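Local coordinates for 433aa long hypothetical phosphoribosylglycinamide formyl transferase (Pyrococcus horikoshii, PDB 2DWC), which is a PurT-like member of the ATP-grasp superfamily and binds adenosine-5'-diphosphate in a pocket of its ATP-grasp region, at residues 93-98 with 113-118; 146-151 with 199-204; 260-265 with 287-292. One frame throughout, in Å; residues are numbered along the deposited sequence.

Interaction 1: residues 93-98 with 113-118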
loop_
_atom_site.group_PDB
_atom_site.type_symbol
_atom_site.label_atom_id
_atom_site.label_comp_id
_atom_site.label_asym_id
_atom_site.label_seq_id
_atom_site.Cartn_x
_atom_site.Cartn_y
_atom_site.Cartn_z
ATOM N N ILE B 93 22.178 10.359 -12.254
ATOM C CA ILE B 93 21.440 11.556 -12.556
ATOM C C ILE B 93 22.487 12.656 -12.718
ATOM O O ILE B 93 23.550 12.615 -12.103
ATOM C CB ILE B 93 20.460 11.892 -11.409
ATOM C CG1 ILE B 93 19.291 10.900 -11.416
ATOM C CG2 ILE B 93 19.944 13.295 -11.546
ATOM C CD1 ILE B 93 18.522 10.913 -10.121
ATOM N N ASN B 94 22.211 13.639 -13.556
ATOM C CA ASN B 94 23.167 14.727 -13.717
ATOM C C ASN B 94 23.353 15.443 -12.375
ATOM O O ASN B 94 22.409 16.048 -11.842
ATOM C CB ASN B 94 22.660 15.717 -14.769
ATOM C CG ASN B 94 23.682 16.802 -15.092
ATOM O OD1 ASN B 94 23.971 17.677 -14.261
ATOM N ND2 ASN B 94 24.237 16.747 -16.306
ATOM N N LEU B 95 24.576 15.398 -11.819
ATOM C CA LEU B 95 24.797 16.032 -10.506
ATOM C C LEU B 95 24.803 17.558 -10.533
ATOM O O LEU B 95 24.308 18.204 -9.605
ATOM C CB LEU B 95 26.097 15.490 -9.878
ATOM C CG LEU B 95 26.232 13.973 -9.781
ATOM C CD1 LEU B 95 27.686 13.647 -9.344
ATOM C CD2 LEU B 95 25.194 13.379 -8.801
ATOM N N ASP B 96 25.354 18.167 -11.583
ATOM C CA ASP B 96 25.300 19.624 -11.669
ATOM C C ASP B 96 23.830 20.090 -11.643
ATOM O O ASP B 96 23.502 21.125 -11.095
ATOM C CB ASP B 96 25.918 20.131 -12.989
ATOM C CG ASP B 96 27.445 20.116 -12.973
ATOM O OD1 ASP B 96 28.035 19.836 -11.914
ATOM O OD2 ASP B 96 28.050 20.379 -14.029
ATOM N N ALA B 97 22.945 19.337 -12.284
ATOM C CA ALA B 97 21.549 19.753 -12.299
ATOM C C ALA B 97 20.999 19.836 -10.885
ATOM O O ALA B 97 20.310 20.793 -10.532
ATOM C CB ALA B 97 20.676 18.753 -13.137
ATOM N N LEU B 98 21.251 18.791 -10.095
ATOM C CA LEU B 98 20.754 18.784 -8.715
ATOM C C LEU B 98 21.264 20.011 -7.944
ATOM O O LEU B 98 20.499 20.656 -7.215
ATOM C CB LEU B 98 21.153 17.466 -8.007
ATOM C CG LEU B 98 20.608 16.171 -8.623
ATOM C CD1 LEU B 98 21.072 14.953 -7.748
ATOM C CD2 LEU B 98 19.071 16.225 -8.710
ATOM N N ARG B 113 24.401 17.770 -2.297
ATOM C CA ARG B 113 25.739 17.316 -1.935
ATOM C C ARG B 113 25.793 15.847 -1.514
ATOM O O ARG B 113 26.744 15.126 -1.846
ATOM C CB ARG B 113 26.285 18.232 -0.827
ATOM C CG ARG B 113 27.731 17.858 -0.415
ATOM C CD ARG B 113 28.481 19.060 0.139
ATOM N NE ARG B 113 29.938 18.848 0.134
ATOM C CZ ARG B 113 30.597 18.152 1.059
ATOM N NH1 ARG B 113 29.934 17.614 2.073
ATOM N NH2 ARG B 113 31.910 17.959 0.956
ATOM N N ALA B 114 24.751 15.370 -0.825
ATOM C CA ALA B 114 24.754 13.970 -0.387
ATOM C C ALA B 114 24.838 12.994 -1.532
ATOM O O ALA B 114 25.531 11.992 -1.436
ATOM C CB ALA B 114 23.502 13.655 0.494
ATOM N N THR B 115 24.136 13.268 -2.628
ATOM C CA THR B 115 24.189 12.363 -3.769
ATOM C C THR B 115 25.556 12.445 -4.422
ATOM O O THR B 115 26.138 11.420 -4.809
ATOM C CB THR B 115 23.070 12.699 -4.765
ATOM O OG1 THR B 115 21.828 12.359 -4.142
ATOM C CG2 THR B 115 23.200 11.900 -6.078
ATOM N N TRP B 116 26.102 13.645 -4.477
ATOM C CA TRP B 116 27.416 13.829 -5.095
ATOM C C TRP B 116 28.507 13.145 -4.250
ATOM O O TRP B 116 29.443 12.573 -4.803
ATOM C CB TRP B 116 27.655 15.336 -5.249
ATOM C CG TRP B 116 29.024 15.740 -5.647
ATOM C CD1 TRP B 116 29.513 15.873 -6.922
ATOM C CD2 TRP B 116 30.059 16.171 -4.764
ATOM N NE1 TRP B 116 30.804 16.373 -6.881
ATOM C CE2 TRP B 116 31.159 16.567 -5.567
ATOM C CE3 TRP B 116 30.162 16.273 -3.367
ATOM C CZ2 TRP B 116 32.345 17.057 -5.016
ATOM C CZ3 TRP B 116 31.353 16.764 -2.820
ATOM C CH2 TRP B 116 32.417 17.145 -3.644
ATOM N N ILE B 117 28.378 13.171 -2.925
ATOM C CA ILE B 117 29.352 12.504 -2.077
ATOM C C ILE B 117 29.247 10.997 -2.193
ATOM O O ILE B 117 30.230 10.329 -2.480
ATOM C CB ILE B 117 29.169 12.859 -0.601
ATOM C CG1 ILE B 117 29.647 14.279 -0.353
ATOM C CG2 ILE B 117 29.918 11.843 0.297
ATOM C CD1 ILE B 117 29.485 14.722 1.091
ATOM N N ALA B 118 28.032 10.472 -2.038
ATOM C CA ALA B 118 27.831 9.030 -2.044
ATOM C C ALA B 118 28.173 8.321 -3.329
ATOM O O ALA B 118 28.396 7.104 -3.336
ATOM C CB ALA B 118 26.363 8.701 -1.632
#
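Leu95 carries this contact by splitting its two methyls between neighbouring residues of the facing helix, Thr115 and Trp116. CD2 of Leu95 lies 3.7 Å from CG2 of Thr115, while CD1 of Leu95 comes 3.8 Å from CD1 of Trp116, at the edge of the indole and near its plane. With CG of Leu95 beside the backbone N (chi1 -53°), the fork of the side chain opens toward both partners. The indole leaves its helix with CG anti to the backbone N (chi1 170°), which presents the pyrrole edge to the leucine. The two side chains cross at about a right angle, and the indole also meets Phe99 edge-to-face. Leu98, one turn beyond Leu95, adds CD1 at 4.1 Å from the same Thr115 CG2. Threonine suits this place because its branches do different work: CG2 faces the leucines, and OG1 is hydrogen-bonded to Arg295. Asn94 starts the leucine-bearing helix as its N-cap, OD1 accepting from Ala97 N at 2.8 Å, and its ND2 is hydrogen-bonded to Met69 O. The helices belong to the Rossmann-like preATP-grasp region, where Leu98 also packs on Leu25 of strand 21-25. Since methyl groups and an indole edge make the whole junction, the two helices are held by dispersion and burial of apolar surface.

Interaction 2: residues 146-151 with 199-204; sequences DELYEA and IIVEEH. With ADP (adenosine-5'-diphosphate), chain H.
This is a buried, wholly apolar helix-on-sheet contact: helix 145-155 lies on one face of an antiparallel sheet of four strands, here against strand 199-203. The short segments run almost parallel, at 9° with axes 9.5 Å apart. Val201 is the residue both helix side chains meet. Its CG2, beside the backbone N because CG1 takes the anti position (chi1 180°), lies 3.6 Å from CD2 of Leu148 and 3.9 Å from CB of Ala151. Alanine, with only a methyl, lets the helix backbone come close here, whereas Leu148 is long enough to reach the strand from a more lateral start; its chi1 of -148° is displaced from a staggered value. Ile199 adds a looser touch, its CD1 4.4 Å from CG of Leu148. A beta-branched residue fits an extended strand, and alternation sends Ile199 and Val201 to the helix while Ile200 points away. Sheet and helix form part of the ATP-grasp fold, whose nucleotide is held on the far side from the helix. There N6 of ADP donates hydrogen bonds to OE2 of Glu202 (3.1 Å) and to the backbone O of Glu203 (3.0 Å). OE1 of Glu202 forms a salt bridge with Lys162, and OE2 is hydrogen-bonded to Ser137, which should hold the carboxylate in place. ND1 of His204 is hydrogen-bonded to His160 and merely touches C2 of ADP, at 3.4 Å.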
loop_
_atom_site.group_PDB
_atom_site.type_symbol
_atom_site.label_atom_id
_atom_site.label_comp_id
_atom_site.label_asym_id
_atom_site.label_seq_id
_atom_site.Cartn_x
_atom_site.Cartn_y
_atom_site.Cartn_z
ATOM N N ASP B 146 51.381 0.812 -10.333
ATOM C CA ASP B 146 52.473 0.785 -9.364
ATOM C C ASP B 146 51.939 1.035 -7.963
ATOM O O ASP B 146 52.355 0.395 -7.002
ATOM C CB ASP B 146 53.514 1.856 -9.699
ATOM C CG ASP B 146 54.483 1.415 -10.780
ATOM O OD1 ASP B 146 54.060 0.762 -11.765
ATOM O OD2 ASP B 146 55.678 1.739 -10.639
ATOM N N GLU B 147 51.016 1.981 -7.844
ATOM C CA GLU B 147 50.455 2.278 -6.540
ATOM C C GLU B 147 49.536 1.145 -6.109
ATOM O O GLU B 147 49.463 0.810 -4.925
ATOM C CB GLU B 147 49.693 3.597 -6.587
ATOM C CG GLU B 147 50.587 4.802 -6.665
ATOM C CD GLU B 147 49.803 6.090 -6.577
ATOM O OE1 GLU B 147 50.433 7.164 -6.461
ATOM O OE2 GLU B 147 48.555 6.022 -6.620
ATOM N N LEU B 148 48.853 0.539 -7.076
ATOM C CA LEU B 148 47.956 -0.572 -6.763
ATOM C C LEU B 148 48.754 -1.736 -6.147
ATOM O O LEU B 148 48.333 -2.322 -5.138
ATOM C CB LEU B 148 47.230 -1.040 -8.030
ATOM C CG LEU B 148 45.807 -1.605 -7.917
ATOM C CD1 LEU B 148 45.728 -2.826 -8.780
ATOM C CD2 LEU B 148 45.427 -1.923 -6.479
ATOM N N TYR B 149 49.914 -2.060 -6.736
ATOM C CA TYR B 149 50.739 -3.152 -6.202
ATOM C C TYR B 149 51.154 -2.867 -4.776
ATOM O O TYR B 149 51.024 -3.722 -3.894
ATOM C CB TYR B 149 52.003 -3.353 -7.041
ATOM C CG TYR B 149 51.857 -4.361 -8.139
ATOM C CD1 TYR B 149 51.679 -3.957 -9.463
ATOM C CD2 TYR B 149 51.895 -5.729 -7.857
ATOM C CE1 TYR B 149 51.545 -4.888 -10.487
ATOM C CE2 TYR B 149 51.759 -6.677 -8.878
ATOM C CZ TYR B 149 51.584 -6.246 -10.186
ATOM O OH TYR B 149 51.436 -7.169 -11.194
ATOM N N GLU B 150 51.657 -1.662 -4.530
ATOM C CA GLU B 150 52.109 -1.305 -3.189
ATOM C C GLU B 150 50.938 -1.293 -2.208
ATOM O O GLU B 150 51.073 -1.738 -1.066
ATOM C CB GLU B 150 52.810 0.055 -3.205
ATOM C CG GLU B 150 53.408 0.467 -1.851
ATOM C CD GLU B 150 54.250 1.744 -1.919
ATOM O OE1 GLU B 150 54.223 2.447 -2.963
ATOM O OE2 GLU B 150 54.938 2.043 -0.914
ATOM N N ALA B 151 49.789 -0.798 -2.662
ATOM C CA ALA B 151 48.606 -0.733 -1.802
ATOM C C ALA B 151 48.132 -2.132 -1.405
ATOM O O ALA B 151 47.920 -2.407 -0.227
ATOM C CB ALA B 151 47.483 0.030 -2.520
ATOM N N ILE B 199 41.336 3.869 -7.605
ATOM C CA ILE B 199 40.841 2.658 -6.962
ATOM C C ILE B 199 41.006 2.738 -5.451
ATOM O O ILE B 199 41.946 3.384 -4.963
ATOM C CB ILE B 199 41.626 1.412 -7.469
ATOM C CG1 ILE B 199 41.295 1.139 -8.942
ATOM C CG2 ILE B 199 41.313 0.205 -6.604
ATOM C CD1 ILE B 199 42.083 -0.018 -9.556
ATOM N N ILE B 200 40.077 2.129 -4.706
ATOM C CA ILE B 200 40.223 2.094 -3.259
ATOM C C ILE B 200 40.488 0.627 -2.955
ATOM O O ILE B 200 39.833 -0.267 -3.500
ATOM C CB ILE B 200 38.958 2.608 -2.472
ATOM C CG1 ILE B 200 39.211 2.476 -0.969
ATOM C CG2 ILE B 200 37.710 1.835 -2.886
ATOM C CD1 ILE B 200 38.110 3.028 -0.069
ATOM N N VAL B 201 41.502 0.386 -2.132
ATOM C CA VAL B 201 41.886 -0.962 -1.748
ATOM C C VAL B 201 41.559 -1.116 -0.276
ATOM O O VAL B 201 42.055 -0.345 0.552
ATOM C CB VAL B 201 43.419 -1.190 -1.941
ATOM C CG1 VAL B 201 43.778 -2.611 -1.521
ATOM C CG2 VAL B 201 43.799 -0.962 -3.405
ATOM N N GLU B 202 40.741 -2.114 0.063
ATOM C CA GLU B 202 40.337 -2.303 1.454
ATOM C C GLU B 202 40.684 -3.661 2.036
ATOM O O GLU B 202 40.653 -4.667 1.331
ATOM C CB GLU B 202 38.805 -2.164 1.592
ATOM C CG GLU B 202 38.217 -0.889 1.024
ATOM C CD GLU B 202 36.685 -0.847 1.179
ATOM O OE1 GLU B 202 36.040 -0.019 0.515
ATOM O OE2 GLU B 202 36.142 -1.647 1.971
ATOM N N GLU B 203 40.928 -3.692 3.345
ATOM C CA GLU B 203 41.175 -4.974 3.999
ATOM C C GLU B 203 39.871 -5.789 4.005
ATOM O O GLU B 203 38.765 -5.225 4.019
ATOM C CB GLU B 203 41.634 -4.775 5.440
ATOM C CG GLU B 203 40.705 -3.939 6.251
ATOM C CD GLU B 203 40.808 -4.213 7.732
ATOM O OE1 GLU B 203 40.412 -3.332 8.505
ATOM O OE2 GLU B 203 41.273 -5.306 8.130
ATOM N N HIS B 204 39.993 -7.114 3.991
ATOM C CA HIS B 204 38.815 -7.967 4.014
ATOM C C HIS B 204 38.269 -8.072 5.428
ATOM O O HIS B 204 38.997 -8.422 6.358
ATOM C CB HIS B 204 39.144 -9.369 3.501
ATOM C CG HIS B 204 37.984 -10.313 3.559
ATOM N ND1 HIS B 204 36.874 -10.176 2.752
ATOM C CD2 HIS B 204 37.749 -11.393 4.342
ATOM C CE1 HIS B 204 36.005 -11.132 3.034
ATOM N NE2 HIS B 204 36.512 -11.884 3.995
HETATM P PB ADP H . 28.616 -1.825 -4.031
HETATM O O1B ADP H . 27.559 -0.799 -3.883
HETATM O O2B ADP H . 28.278 -3.396 -4.152
HETATM O O3B ADP H . 30.080 -1.461 -4.590
HETATM P PA ADP H . 30.521 -2.545 -2.103
HETATM O O1A ADP H . 31.393 -2.758 -3.280
HETATM O O2A ADP H . 31.181 -1.503 -1.071
HETATM O O3A ADP H . 29.087 -1.927 -2.496
HETATM O "O5'" ADP H . 30.248 -3.910 -1.301
HETATM C "C5'" ADP H . 29.641 -5.025 -1.958
HETATM C "C4'" ADP H . 29.844 -6.272 -1.098
HETATM O "O4'" ADP H . 31.197 -6.752 -1.145
HETATM C "C3'" ADP H . 29.607 -5.914 0.369
HETATM O "O3'" ADP H . 28.201 -5.912 0.628
HETATM C "C2'" ADP H . 30.251 -7.150 0.990
HETATM O "O2'" ADP H . 29.438 -8.295 0.718
HETATM C "C1'" ADP H . 31.540 -7.227 0.170
HETATM N N9 ADP H . 32.573 -6.317 0.716
HETATM C C8 ADP H . 32.834 -5.080 0.305
HETATM N N7 ADP H . 33.847 -4.580 1.015
HETATM C C5 ADP H . 34.234 -5.507 1.877
HETATM C C6 ADP H . 35.213 -5.567 2.867
HETATM N N6 ADP H . 36.039 -4.545 3.060
HETATM N N1 ADP H . 35.327 -6.687 3.596
HETATM C C2 ADP H . 34.537 -7.724 3.390
HETATM N N3 ADP H . 33.599 -7.703 2.456
HETATM C C4 ADP H . 33.424 -6.620 1.692
#

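Interaction 3: residues 260-265 with 287-292; sequences YRIAKR and VWANEV. With ADP (adenosine-5'-diphosphate), chain H.
The flat groups stand aside while Ile262 meets Val287 and Ala289: the guanidinium groups of Arg261 and Arg265 lie edge to edge on the helix, each in the plane of the other, and Trp288 points away from the helix, in cation-pi contact with Lys286. Both meeting arginine nitrogens are donors, so this is no hydrogen bond; Arg261 is instead tied by its NE to Glu258. The contact proper is apolar. Ile262 divides its branches, CD1 reaching 3.8 Å from CG1 of Val287 and CG2 lying 3.9 Å from CB of Ala289. CG1 of Ile262 sits beside the backbone N (chi1 -76°), which leaves CG2 anti to that nitrogen and aims the two branches at different strand residues. The isoleucine and valine side chains lie alongside one another, pointing opposite ways, while the small alanine lets the helix approach. Beyond Ala289 a classic beta bulge sets Asn290 and Glu291, both of the ADP pocket, opposite the single residue Glu279. Glu291, its first torsion between backbone N and carbonyl carbon (chi1 65°), extends until its carboxylate lies beside the phosphates, and the amide of Asn290 lies near the alpha-phosphate. Helix 253-270 thus lies against the face of the sheet turned from the nucleotide: Ala263 packs on Met280 of strand 274-283 and Phe229 of strand 225-238, and Val134 touches both Ile262 and Ala289.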
loop_
_atom_site.group_PDB
_atom_site.type_symbol
_atom_site.label_atom_id
_atom_site.label_comp_id
_atom_site.label_asym_id
_atom_site.label_seq_id
_atom_site.Cartn_x
_atom_site.Cartn_y
_atom_site.Cartn_z
ATOM N N TYR B 260 23.260 2.132 15.573
ATOM C CA TYR B 260 22.571 3.424 15.671
ATOM C C TYR B 260 23.579 4.556 15.868
ATOM O O TYR B 260 23.448 5.610 15.273
ATOM C CB TYR B 260 21.579 3.471 16.847
ATOM C CG TYR B 260 20.485 2.409 16.802
ATOM C CD1 TYR B 260 19.923 1.894 17.977
ATOM C CD2 TYR B 260 20.023 1.906 15.576
ATOM C CE1 TYR B 260 18.939 0.911 17.932
ATOM C CE2 TYR B 260 19.038 0.909 15.517
ATOM C CZ TYR B 260 18.502 0.413 16.683
ATOM O OH TYR B 260 17.580 -0.611 16.610
ATOM N N ARG B 261 24.588 4.346 16.715
ATOM C CA ARG B 261 25.565 5.401 16.943
ATOM C C ARG B 261 26.321 5.792 15.663
ATOM O O ARG B 261 26.518 6.992 15.379
ATOM C CB ARG B 261 26.577 4.925 18.029
ATOM C CG ARG B 261 27.555 6.017 18.508
ATOM C CD ARG B 261 28.686 5.433 19.395
ATOM N NE ARG B 261 29.681 4.667 18.640
ATOM C CZ ARG B 261 30.602 5.204 17.840
ATOM N NH1 ARG B 261 30.664 6.526 17.677
ATOM N NH2 ARG B 261 31.477 4.417 17.220
ATOM N N ILE B 262 26.768 4.787 14.919
ATOM C CA ILE B 262 27.529 5.015 13.677
ATOM C C ILE B 262 26.621 5.680 12.634
ATOM O O ILE B 262 27.016 6.660 11.970
ATOM C CB ILE B 262 28.092 3.679 13.151
ATOM C CG1 ILE B 262 29.301 3.289 14.024
ATOM C CG2 ILE B 262 28.533 3.798 11.687
ATOM C CD1 ILE B 262 29.767 1.920 13.847
ATOM N N ALA B 263 25.407 5.145 12.486
ATOM C CA ALA B 263 24.464 5.756 11.519
ATOM C C ALA B 263 24.222 7.230 11.877
ATOM O O ALA B 263 24.228 8.105 11.008
ATOM C CB ALA B 263 23.080 4.947 11.517
ATOM N N LYS B 264 24.020 7.539 13.157
ATOM C CA LYS B 264 23.765 8.925 13.550
ATOM C C LYS B 264 24.913 9.866 13.188
ATOM O O LYS B 264 24.685 10.993 12.714
ATOM C CB LYS B 264 23.482 8.999 15.063
ATOM C CG LYS B 264 23.233 10.419 15.622
ATOM C CD LYS B 264 21.933 11.007 15.154
ATOM C CE LYS B 264 21.428 12.119 16.103
ATOM N NZ LYS B 264 22.357 13.292 16.200
ATOM N N ARG B 265 26.141 9.407 13.414
ATOM C CA ARG B 265 27.317 10.236 13.105
ATOM C C ARG B 265 27.375 10.502 11.598
ATOM O O ARG B 265 27.712 11.600 11.177
ATOM C CB ARG B 265 28.596 9.531 13.557
ATOM C CG ARG B 265 28.917 9.731 15.045
ATOM C CD ARG B 265 30.202 8.994 15.381
ATOM N NE ARG B 265 30.751 9.342 16.681
ATOM C CZ ARG B 265 31.174 10.556 17.014
ATOM N NH1 ARG B 265 31.103 11.559 16.137
ATOM N NH2 ARG B 265 31.691 10.756 18.220
ATOM N N VAL B 287 31.308 -3.265 14.908
ATOM C CA VAL B 287 30.601 -2.774 13.709
ATOM C C VAL B 287 31.518 -1.872 12.869
ATOM O O VAL B 287 32.267 -1.049 13.409
ATOM C CB VAL B 287 29.331 -1.984 14.144
ATOM C CG1 VAL B 287 28.505 -1.523 12.915
ATOM C CG2 VAL B 287 28.473 -2.863 15.049
ATOM N N TRP B 288 31.482 -2.058 11.555
ATOM C CA TRP B 288 32.278 -1.230 10.635
ATOM C C TRP B 288 31.325 -0.560 9.648
ATOM O O TRP B 288 30.429 -1.232 9.144
ATOM C CB TRP B 288 33.222 -2.095 9.809
ATOM C CG TRP B 288 34.337 -2.773 10.562
ATOM C CD1 TRP B 288 35.633 -2.329 10.682
ATOM C CD2 TRP B 288 34.287 -4.058 11.210
ATOM N NE1 TRP B 288 36.393 -3.266 11.354
ATOM C CE2 TRP B 288 35.597 -4.333 11.691
ATOM C CE3 TRP B 288 33.273 -5.006 11.425
ATOM C CZ2 TRP B 288 35.913 -5.522 12.374
ATOM C CZ3 TRP B 288 33.591 -6.197 12.111
ATOM C CH2 TRP B 288 34.904 -6.436 12.572
ATOM N N ALA B 289 31.520 0.731 9.364
ATOM C CA ALA B 289 30.686 1.432 8.378
ATOM C C ALA B 289 31.248 1.116 7.020
ATOM O O ALA B 289 32.459 1.201 6.811
ATOM C CB ALA B 289 30.703 2.958 8.592
ATOM N N ASN B 290 30.377 0.777 6.069
ATOM C CA ASN B 290 30.848 0.420 4.755
ATOM C C ASN B 290 30.569 1.557 3.792
ATOM O O ASN B 290 31.486 2.172 3.279
ATOM C CB ASN B 290 30.183 -0.884 4.311
ATOM C CG ASN B 290 30.470 -1.228 2.865
ATOM O OD1 ASN B 290 31.504 -0.857 2.323
ATOM N ND2 ASN B 290 29.554 -1.978 2.244
ATOM N N GLU B 291 29.296 1.846 3.545
ATOM C CA GLU B 291 28.984 2.951 2.642
ATOM C C GLU B 291 27.562 3.418 2.977
ATOM O O GLU B 291 26.991 2.977 3.948
ATOM C CB GLU B 291 29.081 2.472 1.197
ATOM C CG GLU B 291 28.055 1.411 0.837
ATOM C CD GLU B 291 28.286 0.839 -0.549
ATOM O OE1 GLU B 291 28.934 1.522 -1.366
ATOM O OE2 GLU B 291 27.806 -0.279 -0.826
ATOM N N VAL B 292 26.999 4.331 2.200
ATOM C CA VAL B 292 25.648 4.788 2.525
ATOM C C VAL B 292 24.919 5.258 1.266
ATOM O O VAL B 292 25.530 5.839 0.365
ATOM C CB VAL B 292 25.709 5.932 3.593
ATOM C CG1 VAL B 292 26.754 6.912 3.214
ATOM C CG2 VAL B 292 24.353 6.661 3.714
HETATM P PB ADP H . 28.616 -1.825 -4.031
HETATM O O1B ADP H . 27.559 -0.799 -3.883
HETATM O O2B ADP H . 28.278 -3.396 -4.152
HETATM O O3B ADP H . 30.080 -1.461 -4.590
HETATM P PA ADP H . 30.521 -2.545 -2.103
HETATM O O1A ADP H . 31.393 -2.758 -3.280
HETATM O O2A ADP H . 31.181 -1.503 -1.071
HETATM O O3A ADP H . 29.087 -1.927 -2.496
HETATM O "O5'" ADP H . 30.248 -3.910 -1.301
HETATM C "C5'" ADP H . 29.641 -5.025 -1.958
HETATM C "C4'" ADP H . 29.844 -6.272 -1.098
HETATM O "O4'" ADP H . 31.197 -6.752 -1.145
HETATM C "C3'" ADP H . 29.607 -5.914 0.369
HETATM O "O3'" ADP H . 28.201 -5.912 0.628
HETATM C "C2'" ADP H . 30.251 -7.150 0.990
HETATM O "O2'" ADP H . 29.438 -8.295 0.718
HETATM C "C1'" ADP H . 31.540 -7.227 0.170
HETATM N N9 ADP H . 32.573 -6.317 0.716
HETATM C C8 ADP H . 32.834 -5.080 0.305
HETATM N N7 ADP H . 33.847 -4.580 1.015
HETATM C C5 ADP H . 34.234 -5.507 1.877
HETATM C C6 ADP H . 35.213 -5.567 2.867
HETATM N N6 ADP H . 36.039 -4.545 3.060
HETATM N N1 ADP H . 35.327 -6.687 3.596
HETATM C C2 ADP H . 34.537 -7.724 3.390
HETATM N N3 ADP H . 33.599 -7.703 2.456
HETATM C C4 ADP H . 33.424 -6.620 1.692
#

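Overall arrangement
From the N terminus the three contacts follow in series, none nesting in or crossing another. Interaction 1 closes a short, partly helical loop of 14 residues in the preATP-grasp region. Interaction 2 then closes a longer excursion of 47 residues inside the ATP-grasp region, joining helix 145-155 to the four-stranded antiparallel sheet. Interaction 3, also in the ATP-grasp region, closes 21 residues and joins helix 253-270 to the large mixed sheet. ADP bridges interactions 2 and 3, whose centres lie 23 Å apart: one reaches its adenine, the other its phosphates. Ala118 CB touches Val292 O at 3.6 Å, linking helix 112-118 of interaction 1 to strand 286-293 of interaction 3.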